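Side-chain contacts in penicillin-binding protein activator LpoB (Salmonella enterica subsp. enterica serovar Typhimurium, PDB 4Q6V), which probably regulates peptidoglycan synthesis as an outer-membrane lipoprotein essential for the function of penicillin-binding protein 1B, the present chain being its C-terminal domain: residues Pro77-Ser80 against Ser85-Ile88; Gln116-Leu119 against Glu124-Trp127. All coordinates share one frame; numbering follows the deposited sequence.

Contact 1 of 2, residues Pro77-Ser80 against Ser85-Ile88; sequences PQDS and SKAI
D79 and K86 meet in a salt bridge on the protein surface, and this single pair carries the contact between the loop 77-80 and the first turn of helix 84-94. The ammonium group of K86 donates to one carboxylate oxygen, with NZ 3.0 Å from D79 OD1. It comes in on the syn lone pair of that oxygen, the side turned to OD2, yet the grip is clearly one-sided because K86 NZ stays 3.9 Å from D79 OD2. The lysine is a nearly straight rod: CG stands opposite the carbonyl carbon (chi1 -76°), and every later torsion is close to trans, so that NZ is carried well off the helix to meet the loop. From the other direction D79 swings CG away from its own backbone N (chi1 -161°), turning the carboxylate to the lysine. The two side chains pass at a slant, so that the K86 CD methylene lies 3.6 Å from D79 OD2.

That second oxygen, OD2, also accepts a hydrogen bond from L81 N, closing an Asx turn that should limit rotation of the carboxylate. K70 of helix 63-72 donates from NZ to the carbonyls of P77 and D79, and so ties this loop to the preceding helix as well. K86 N has a weak hydrogen bond to T83 OG1 where helix 84-94 begins. With one oxygen paired to an ammonium group and the other to an amide, the D79 carboxylate would be expected to favour its ionised form, although its partly exposed setting should let solvent screen the charge attraction.

Contact 2 of 2, residues Gln116-Leu119 against Glu124-Trp127; sequences QLML and EIIW
L117 and W127 lie side by side on one face of the sheet, their CB atoms 4.2 Å apart. L117 meets the indole through CB, at the ring edge and near the ring plane. Its isobutyl group turns toward I126, where L117 CD2 and I126 CD1 touch at 4.0 Å with the two side chains slanting across each other. I126 reaches this position because CG1 sits between its backbone N and carbonyl carbon (chi1 61°), leaving CG2 to meet L119 CB at 4.2 Å. M118, a selenomethionine introduced as a label, points to the other face with I125. There the ethyl arm of I125 folds back over its neighbour until CD1 is 3.8 Å from M118 CB, while the far end of M118 leads away from I125; its side chain also touches Y101 of strand 98-106.

These strands, 112-119 and 125-132, form an antiparallel beta hairpin at the edge of the mixed sheet, and a beta bulge shifts their register by one residue between the L117-W127 and M118-I125 pairs. At the bulge I126 and W127 both face L117: its N donates to W127 O at 2.9 Å with an angle of 171° at the hydrogen, whereas its carbonyl receives I126 N. Beyond the shift, L119 N binds E124 O at 3.0 Å. Strand 112-119 is held on its second edge by strand 98-106, through backbone bonds of Q116 with Y101 and M118 with V99. M14 of helix 3-15 covers the face that carries L117 and W127, and Y98 of strand 98-106 adds an aromatic wall against L117, L119 and I126. Q116 rests its CB 4.2 Å from I125 CG2.

Following the chain from its N terminus, helices 3-15, 41-54 and 63-72 and strands 25-35 and 59-60 precede both contacts. Contact 1 closes a short loop by joining the connection after helix 63-72 to the start of helix 84-94. The chain then runs through helix 84-94 and strand 98-106 before contact 2 joins strands 112-119 and 125-132 across their turn. The two loops follow one another in series, neither nested nor crossed, and their centres lie about 17 Å apart. The helical region and the hairpin at the sheet edge adjoin where I88 of helix 84-94 packs on the selenomethionine M118, although the very short approach modelled there is doubtful.

Contact 1 of 2, residues Pro77-Ser80 against Ser85-Ile88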
# COMPACT_ATOMS: atom_id res chain seq x y z
N PRO A 77 17.93 -2.53 5.87
CA PRO A 77 17.04 -3.69 5.83
C PRO A 77 15.62 -3.40 6.34
O PRO A 77 14.70 -4.05 5.90
CB PRO A 77 17.72 -4.64 6.85
CG PRO A 77 19.14 -4.31 6.76
CD PRO A 77 19.19 -2.84 6.60
N GLN A 78 15.47 -2.47 7.29
CA GLN A 78 14.17 -2.14 7.86
C GLN A 78 13.52 -0.95 7.18
O GLN A 78 12.41 -0.56 7.52
CB GLN A 78 14.29 -1.86 9.37
CG GLN A 78 13.03 -2.35 10.11
CD GLN A 78 12.90 -3.86 10.07
OE1 GLN A 78 13.91 -4.58 10.16
NE2 GLN A 78 11.66 -4.34 9.95
N ASP A 79 14.19 -0.39 6.19
CA ASP A 79 13.68 0.79 5.49
C ASP A 79 12.21 0.68 5.13
O ASP A 79 11.75 -0.28 4.51
CB ASP A 79 14.48 1.04 4.22
CG ASP A 79 14.30 2.44 3.72
OD1 ASP A 79 15.32 3.17 3.78
OD2 ASP A 79 13.17 2.81 3.29
N SER A 80 11.44 1.71 5.48
CA SER A 80 9.99 1.63 5.40
C SER A 80 9.51 1.95 3.99
O SER A 80 8.32 1.78 3.73
CB SER A 80 9.36 2.62 6.37
OG SER A 80 9.12 2.00 7.61
N SER A 85 10.92 8.26 -4.06
CA SER A 85 12.06 7.87 -4.88
C SER A 85 12.59 6.51 -4.47
O SER A 85 13.06 5.76 -5.30
CB SER A 85 13.18 8.94 -4.78
OG SER A 85 13.70 9.04 -3.46
N LYS A 86 12.49 6.19 -3.18
CA LYS A 86 12.85 4.84 -2.72
C LYS A 86 11.83 3.80 -3.19
O LYS A 86 12.18 2.71 -3.58
CB LYS A 86 12.94 4.79 -1.20
CG LYS A 86 14.20 5.44 -0.63
CD LYS A 86 14.19 5.35 0.89
CE LYS A 86 15.26 6.24 1.51
NZ LYS A 86 15.31 6.03 2.98
N ALA A 87 10.56 4.17 -3.20
CA ALA A 87 9.49 3.25 -3.60
C ALA A 87 9.58 2.94 -5.09
O ALA A 87 9.44 1.80 -5.50
CB ALA A 87 8.14 3.81 -3.21
N ILE A 88 9.86 3.94 -5.89
CA ILE A 88 10.00 3.75 -7.33
C ILE A 88 11.30 3.00 -7.67
O ILE A 88 11.33 2.16 -8.60
CB ILE A 88 9.99 5.08 -8.09
CG1 ILE A 88 8.64 5.74 -7.91
CG2 ILE A 88 10.18 4.87 -9.58
CD1 ILE A 88 8.60 7.18 -8.33

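Contact 2 of 2, residues Gln116-Leu119 against Glu124-Trp127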
# COMPACT_ATOMS: atom_id res chain seq x y z
N GLN A 116 -3.16 5.93 -1.71
CA GLN A 116 -2.84 6.49 -3.01
C GLN A 116 -2.12 5.49 -3.91
O GLN A 116 -1.23 4.75 -3.46
CB GLN A 116 -2.00 7.72 -2.81
CG GLN A 116 -2.37 8.50 -1.55
CD GLN A 116 -1.20 9.32 -1.15
OE1 GLN A 116 -0.88 10.29 -1.87
NE2 GLN A 116 -0.55 8.93 -0.05
N LEU A 117 -2.50 5.45 -5.18
CA LEU A 117 -1.91 4.53 -6.14
C LEU A 117 -1.04 5.23 -7.16
O LEU A 117 -1.55 6.03 -8.00
CB LEU A 117 -3.00 3.72 -6.84
CG LEU A 117 -2.52 2.62 -7.76
CD1 LEU A 117 -1.97 1.46 -6.95
CD2 LEU A 117 -3.66 2.20 -8.65
N MSE A 118 0.25 4.88 -7.17
CA MSE A 118 1.23 5.53 -8.03
C MSE A 118 1.55 4.64 -9.20
O MSE A 118 1.95 3.49 -9.06
CB MSE A 118 2.47 5.91 -7.21
CG MSE A 118 3.56 6.44 -8.10
SE MSE A 118 5.01 7.23 -7.07
CE MSE A 118 5.97 5.55 -6.76
N LEU A 119 1.41 5.17 -10.41
CA LEU A 119 1.98 4.54 -11.62
C LEU A 119 3.49 4.63 -11.66
O LEU A 119 4.04 5.74 -11.66
CB LEU A 119 1.39 5.18 -12.87
CG LEU A 119 1.62 4.47 -14.22
CD1 LEU A 119 0.80 3.18 -14.30
CD2 LEU A 119 1.26 5.41 -15.38
N GLU A 124 3.20 9.27 -11.42
CA GLU A 124 1.97 10.00 -11.18
C GLU A 124 0.97 9.27 -10.31
O GLU A 124 0.77 8.05 -10.48
CB GLU A 124 1.28 10.30 -12.50
CG GLU A 124 -0.15 10.82 -12.37
CD GLU A 124 -0.75 11.22 -13.70
OE1 GLU A 124 -0.22 10.89 -14.78
OE2 GLU A 124 -1.76 11.94 -13.68
N ILE A 125 0.31 10.01 -9.43
CA ILE A 125 -0.79 9.46 -8.64
C ILE A 125 -2.05 9.40 -9.45
O ILE A 125 -2.61 10.44 -9.81
CB ILE A 125 -1.02 10.23 -7.32
CG1 ILE A 125 0.26 10.27 -6.46
CG2 ILE A 125 -2.19 9.59 -6.55
CD1 ILE A 125 0.63 8.92 -5.85
N ILE A 126 -2.51 8.18 -9.76
CA ILE A 126 -3.63 8.01 -10.68
C ILE A 126 -4.92 7.80 -9.92
O ILE A 126 -5.99 7.94 -10.52
CB ILE A 126 -3.39 6.87 -11.73
CG1 ILE A 126 -3.22 5.52 -11.04
CG2 ILE A 126 -2.24 7.28 -12.65
CD1 ILE A 126 -2.93 4.33 -11.92
N TRP A 127 -4.82 7.46 -8.63
CA TRP A 127 -6.03 7.24 -7.80
C TRP A 127 -5.77 7.57 -6.34
O TRP A 127 -4.70 7.25 -5.80
CB TRP A 127 -6.52 5.77 -7.92
CG TRP A 127 -7.68 5.52 -7.00
CD1 TRP A 127 -8.99 5.85 -7.26
CD2 TRP A 127 -7.67 4.96 -5.68
NE1 TRP A 127 -9.80 5.51 -6.20
CE2 TRP A 127 -9.01 4.97 -5.21
CE3 TRP A 127 -6.68 4.39 -4.88
CZ2 TRP A 127 -9.37 4.47 -3.97
CZ3 TRP A 127 -7.01 3.93 -3.65
CH2 TRP A 127 -8.36 3.97 -3.19